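Local coordinates for protein nudix hydrolase DR_0079 (Deinococcus radiodurans, PDB 2O5F) that hydrolyses nucleoside di- and triphosphates to monophosphates with magnesium as cofactor, preferring CDP and CTP, at residues E88-E93 with A125-N130; V66-A71 with R84-E89. All blocks are in the same frame, centred on the assembly; numbering follows the deposited sequence.

Contact 1: residues E88-E93 with A125-N130; sequences EELNVE and ATPIFN
Asn130 meets the C-terminal turn of helix 78-90 through both its backbone and its side chain. Its N donates to Glu89 O at 2.9 Å, in a nearly straight bond. CG is anti to the backbone N (chi1 172°), which puts it 3.8 Å from Glu88 O. ND2, beyond it, makes a weak hydrogen bond of 3.3 Å to Glu88 O. The other amide atom, OD1, accepts from Asn132 N. Glu89 O also has a CA-H...O contact with Phe129 CA at 3.6 Å. A water links the two segments: it donates to Leu90 O at 2.8 Å and accepts from Ile128 N. The carbonyls of Glu88, Glu89 and Leu90, near a helix end, thus each meet a donor, that of Glu88 only weakly. These residues belong to the Nudix box, whose helix gives way hereabouts; Asn91 is the first residue to leave helical geometry, with positive phi. The facing segment is part of the loop between strands 115-122 and 136-140, and Ile128 centres an inverse gamma turn. Apolar contacts lie beside the polar ones. Pro127 CB sits 4.2 Å from Leu90 CB, and Val92 CG2 approaches the same proline carbon more loosely. Leu90 CD2 lies 4.3 Å from Phe129 CB, while the phenyl ring makes none of these contacts. Trp49 of strand 48-52 touches both Leu90 and Pro127.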
loop_
_atom_site.group_PDB
_atom_site.type_symbol
_atom_site.label_atom_id
_atom_site.label_comp_id
_atom_site.label_asym_id
_atom_site.label_seq_id
_atom_site.Cartn_x
_atom_site.Cartn_y
_atom_site.Cartn_z
ATOM N N GLU A 88 -3.026 3.148 -12.007
ATOM C CA GLU A 88 -1.810 2.787 -12.727
ATOM C C GLU A 88 -1.319 1.362 -12.463
ATOM O O GLU A 88 -0.663 0.773 -13.314
ATOM C CB GLU A 88 -0.682 3.777 -12.427
ATOM C CG GLU A 88 -0.152 3.721 -11.015
ATOM C CD GLU A 88 1.051 4.629 -10.808
ATOM O OE1 GLU A 88 1.544 4.703 -9.664
ATOM O OE2 GLU A 88 1.508 5.264 -11.785
ATOM N N GLU A 89 -1.636 0.803 -11.299
ATOM C CA GLU A 89 -1.194 -0.551 -10.983
ATOM C C GLU A 89 -2.262 -1.619 -11.223
ATOM O O GLU A 89 -1.950 -2.717 -11.684
ATOM C CB GLU A 89 -0.733 -0.643 -9.522
ATOM C CG GLU A 89 0.348 0.365 -9.121
ATOM C CD GLU A 89 0.782 0.217 -7.669
ATOM O OE1 GLU A 89 -0.098 0.176 -6.774
ATOM O OE2 GLU A 89 2.006 0.159 -7.418
ATOM N N LEU A 90 -3.515 -1.304 -10.914
ATOM C CA LEU A 90 -4.588 -2.287 -11.067
ATOM C C LEU A 90 -5.622 -1.922 -12.117
ATOM O O LEU A 90 -6.553 -2.691 -12.354
ATOM C CB LEU A 90 -5.307 -2.482 -9.727
ATOM C CG LEU A 90 -4.514 -2.913 -8.486
ATOM C CD1 LEU A 90 -5.504 -3.220 -7.356
ATOM C CD2 LEU A 90 -3.677 -4.157 -8.784
ATOM N N ASN A 91 -5.452 -0.765 -12.750
ATOM C CA ASN A 91 -6.402 -0.285 -13.749
ATOM C C ASN A 91 -7.787 -0.238 -13.132
ATOM O O ASN A 91 -8.777 -0.607 -13.764
ATOM C CB ASN A 91 -6.421 -1.191 -14.983
ATOM C CG ASN A 91 -5.196 -1.016 -15.840
ATOM O OD1 ASN A 91 -4.399 -1.939 -16.007
ATOM N ND2 ASN A 91 -5.031 0.179 -16.383
ATOM N N VAL A 92 -7.839 0.206 -11.884
ATOM C CA VAL A 92 -9.093 0.310 -11.159
ATOM C C VAL A 92 -9.430 1.763 -10.844
ATOM O O VAL A 92 -8.562 2.548 -10.463
ATOM C CB VAL A 92 -9.035 -0.476 -9.829
ATOM C CG1 VAL A 92 -10.292 -0.226 -9.018
ATOM C CG2 VAL A 92 -8.887 -1.971 -10.116
ATOM N N GLU A 93 -10.698 2.108 -11.021
ATOM C CA GLU A 93 -11.205 3.440 -10.731
ATOM C C GLU A 93 -11.852 3.300 -9.353
ATOM O O GLU A 93 -12.936 2.727 -9.237
ATOM C CB GLU A 93 -12.272 3.825 -11.760
ATOM C CG GLU A 93 -11.886 3.574 -13.209
ATOM C CD GLU A 93 -11.025 4.677 -13.796
ATOM O OE1 GLU A 93 -9.884 4.872 -13.325
ATOM O OE2 GLU A 93 -11.497 5.358 -14.732
ATOM N N ALA A 125 -14.168 -9.061 -8.305
ATOM C CA ALA A 125 -13.533 -9.226 -9.603
ATOM C C ALA A 125 -12.015 -9.185 -9.490
ATOM O O ALA A 125 -11.457 -8.411 -8.705
ATOM C CB ALA A 125 -14.001 -8.135 -10.561
ATOM N N THR A 126 -11.350 -10.031 -10.271
ATOM C CA THR A 126 -9.894 -10.049 -10.284
ATOM C C THR A 126 -9.490 -8.869 -11.158
ATOM O O THR A 126 -9.974 -8.723 -12.277
ATOM C CB THR A 126 -9.345 -11.339 -10.898
ATOM O OG1 THR A 126 -9.728 -12.457 -10.087
ATOM C CG2 THR A 126 -7.822 -11.273 -10.984
ATOM N N PRO A 127 -8.610 -7.999 -10.647
ATOM C CA PRO A 127 -8.145 -6.818 -11.374
ATOM C C PRO A 127 -7.372 -7.135 -12.652
ATOM O O PRO A 127 -6.653 -8.138 -12.732
ATOM C CB PRO A 127 -7.245 -6.110 -10.362
ATOM C CG PRO A 127 -7.752 -6.585 -9.044
ATOM C CD PRO A 127 -8.031 -8.035 -9.297
ATOM N N ILE A 128 -7.536 -6.273 -13.647
ATOM C CA ILE A 128 -6.809 -6.409 -14.906
ATOM C C ILE A 128 -5.580 -5.561 -14.617
ATOM O O ILE A 128 -5.471 -4.421 -15.062
ATOM C CB ILE A 128 -7.592 -5.795 -16.076
ATOM C CG1 ILE A 128 -9.017 -6.368 -16.101
ATOM C CG2 ILE A 128 -6.887 -6.090 -17.400
ATOM C CD1 ILE A 128 -9.073 -7.873 -16.171
ATOM N N PHE A 129 -4.669 -6.140 -13.851
ATOM C CA PHE A 129 -3.456 -5.458 -13.422
ATOM C C PHE A 129 -2.476 -5.096 -14.533
ATOM O O PHE A 129 -2.535 -5.642 -15.631
ATOM C CB PHE A 129 -2.753 -6.309 -12.355
ATOM C CG PHE A 129 -2.277 -7.648 -12.856
ATOM C CD1 PHE A 129 -1.036 -7.772 -13.475
ATOM C CD2 PHE A 129 -3.079 -8.784 -12.725
ATOM C CE1 PHE A 129 -0.600 -9.001 -13.957
ATOM C CE2 PHE A 129 -2.655 -10.017 -13.201
ATOM C CZ PHE A 129 -1.408 -10.132 -13.822
ATOM N N ASN A 130 -1.591 -4.152 -14.225
ATOM C CA ASN A 130 -0.563 -3.699 -15.161
ATOM C C ASN A 130 0.630 -4.645 -15.015
ATOM O O ASN A 130 1.304 -4.661 -13.978
ATOM C CB ASN A 130 -0.163 -2.256 -14.834
ATOM C CG ASN A 130 1.031 -1.777 -15.645
ATOM O OD1 ASN A 130 1.418 -2.396 -16.635
ATOM N ND2 ASN A 130 1.618 -0.661 -15.223
HETATM O O HOH W 1 -8.989 -3.788 -13.176
#

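Contact 2: residues V66-A71 with R84-E89; sequences VSVGGA and REAREE
Val68 and Ala86 bring strand 68-71 and the 84-89 segment of helix 78-90 together, with axes 7.5 Å apart at closest approach and N-to-C directions 120° apart. Val68 CG1, anti to the backbone N (chi1 -167°), lies between them. This methyl is 3.4 Å from Ala86 N and 4.1 Å from Ala86 CB, and it also touches Glu85 CB. Gly69 N donates to the syn lone pair of Glu89 OE1 at 3.0 Å. Glu85 bends at chi2, and its OE1 comes to 3.3 Å from Gly70 CA, where there is no CB. Arg84 NH2 bonds Ala71 O at 3.0 Å, with the oxygen at the edge of the guanidinium and in its plane. Arg84 NH1 makes a weak hydrogen bond, part of a salt bridge, to Glu85 OE1, and a salt bridge of 3.5 Å to Glu88 OE1; NE forms a salt bridge with Glu76. Glu85 and Glu89 are inferred magnesium ligands of the Nudix box. An alanine in place of Glu89 would probably leave Gly69 N without this acceptor and remove one inferred magnesium ligand. The gathering of carboxylates beside strand 68-71 is consistent with a cation site, and Arg84 probably offsets part of its negative charge.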
loop_
_atom_site.group_PDB
_atom_site.type_symbol
_atom_site.label_atom_id
_atom_site.label_comp_id
_atom_site.label_asym_id
_atom_site.label_seq_id
_atom_site.Cartn_x
_atom_site.Cartn_y
_atom_site.Cartn_z
ATOM N N VAL A 66 1.194 -5.398 -1.043
ATOM C CA VAL A 66 -0.182 -4.955 -0.841
ATOM C C VAL A 66 -0.811 -4.890 -2.232
ATOM O O VAL A 66 -0.103 -4.828 -3.246
ATOM C CB VAL A 66 -0.260 -3.528 -0.208
ATOM C CG1 VAL A 66 0.219 -3.556 1.235
ATOM C CG2 VAL A 66 0.591 -2.552 -1.026
ATOM N N SER A 67 -2.140 -4.887 -2.282
ATOM C CA SER A 67 -2.859 -4.817 -3.555
ATOM C C SER A 67 -2.480 -3.567 -4.348
ATOM O O SER A 67 -2.245 -3.633 -5.558
ATOM C CB SER A 67 -4.369 -4.802 -3.306
ATOM O OG SER A 67 -4.768 -5.900 -2.483
ATOM N N VAL A 68 -2.440 -2.431 -3.654
ATOM C CA VAL A 68 -2.109 -1.137 -4.264
ATOM C C VAL A 68 -1.231 -0.366 -3.284
ATOM O O VAL A 68 -1.572 -0.243 -2.113
ATOM C CB VAL A 68 -3.365 -0.261 -4.491
ATOM C CG1 VAL A 68 -3.016 0.910 -5.394
ATOM C CG2 VAL A 68 -4.493 -1.085 -5.064
ATOM N N GLY A 69 -0.109 0.166 -3.755
ATOM C CA GLY A 69 0.741 0.916 -2.849
ATOM C C GLY A 69 1.753 1.805 -3.535
ATOM O O GLY A 69 2.266 1.465 -4.597
ATOM N N GLY A 70 2.045 2.949 -2.925
ATOM C CA GLY A 70 3.020 3.849 -3.512
ATOM C C GLY A 70 3.182 5.125 -2.718
ATOM O O GLY A 70 2.358 5.447 -1.859
ATOM N N ALA A 71 4.245 5.865 -3.018
ATOM C CA ALA A 71 4.518 7.113 -2.332
ATOM C C ALA A 71 3.566 8.216 -2.773
ATOM O O ALA A 71 3.139 8.258 -3.925
ATOM C CB ALA A 71 5.966 7.539 -2.590
ATOM N N ARG A 84 -4.604 7.501 -7.880
ATOM C CA ARG A 84 -3.567 7.413 -8.901
ATOM C C ARG A 84 -2.903 6.039 -8.967
ATOM O O ARG A 84 -2.778 5.459 -10.046
ATOM C CB ARG A 84 -2.513 8.505 -8.661
ATOM C CG ARG A 84 -1.310 8.454 -9.598
ATOM C CD ARG A 84 -0.353 9.622 -9.349
ATOM N NE ARG A 84 0.094 9.731 -7.957
ATOM C CZ ARG A 84 0.904 8.868 -7.350
ATOM N NH1 ARG A 84 1.371 7.810 -8.002
ATOM N NH2 ARG A 84 1.266 9.071 -6.092
ATOM N N GLU A 85 -2.475 5.516 -7.824
ATOM C CA GLU A 85 -1.819 4.207 -7.790
ATOM C C GLU A 85 -2.771 3.069 -8.175
ATOM O O GLU A 85 -2.368 2.125 -8.848
ATOM C CB GLU A 85 -1.235 3.934 -6.402
ATOM C CG GLU A 85 -0.100 4.869 -5.986
ATOM C CD GLU A 85 1.224 4.563 -6.681
ATOM O OE1 GLU A 85 2.214 5.285 -6.424
ATOM O OE2 GLU A 85 1.281 3.605 -7.483
ATOM N N ALA A 86 -4.022 3.157 -7.742
ATOM C CA ALA A 86 -4.999 2.126 -8.064
ATOM C C ALA A 86 -5.202 2.031 -9.567
ATOM O O ALA A 86 -5.316 0.940 -10.117
ATOM C CB ALA A 86 -6.334 2.414 -7.376
ATOM N N ARG A 87 -5.253 3.167 -10.247
ATOM C CA ARG A 87 -5.456 3.101 -11.685
ATOM C C ARG A 87 -4.200 2.713 -12.458
ATOM O O ARG A 87 -4.290 1.999 -13.452
ATOM C CB ARG A 87 -6.030 4.418 -12.206
ATOM C CG ARG A 87 -5.140 5.614 -12.044
ATOM C CD ARG A 87 -5.982 6.869 -12.152
ATOM N NE ARG A 87 -6.895 6.812 -13.288
ATOM C CZ ARG A 87 -7.942 7.618 -13.431
ATOM N NH1 ARG A 87 -8.200 8.535 -12.504
ATOM N NH2 ARG A 87 -8.728 7.512 -14.497
ATOM N N GLU A 88 -3.026 3.148 -12.007
ATOM C CA GLU A 88 -1.810 2.787 -12.727
ATOM C C GLU A 88 -1.319 1.362 -12.463
ATOM O O GLU A 88 -0.663 0.773 -13.314
ATOM C CB GLU A 88 -0.682 3.777 -12.427
ATOM C CG GLU A 88 -0.152 3.721 -11.015
ATOM C CD GLU A 88 1.051 4.629 -10.808
ATOM O OE1 GLU A 88 1.544 4.703 -9.664
ATOM O OE2 GLU A 88 1.508 5.264 -11.785
ATOM N N GLU A 89 -1.636 0.803 -11.299
ATOM C CA GLU A 89 -1.194 -0.551 -10.983
ATOM C C GLU A 89 -2.262 -1.619 -11.223
ATOM O O GLU A 89 -1.950 -2.717 -11.684
ATOM C CB GLU A 89 -0.733 -0.643 -9.522
ATOM C CG GLU A 89 0.348 0.365 -9.121
ATOM C CD GLU A 89 0.782 0.217 -7.669
ATOM O OE1 GLU A 89 -0.098 0.176 -6.774
ATOM O OE2 GLU A 89 2.006 0.159 -7.418
#

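Both contacts use helix 78-90 and share Glu88 and Glu89; their centres are about 9 Å apart. Glu89 joins them directly, since its backbone carbonyl serves contact 1 and its carboxylate serves contact 2. The loop 125-130 thus holds the backbone of a residue whose carboxylate is an inferred magnesium ligand, as is that of Glu85 one turn earlier. The two contacts also pack together: Leu90 CD1 lies 3.3 Å from Val68 CG2. Beyond the helix end, Val92 N probably bonds Ala86 O at 3.2 Å, and Glu93 OE1 forms a salt bridge with Arg87 NH2 at 3.1 Å. The centre of contact 2 is about 7 Å from the centre of the chain; the centre of contact 1 is about 14 Å from it.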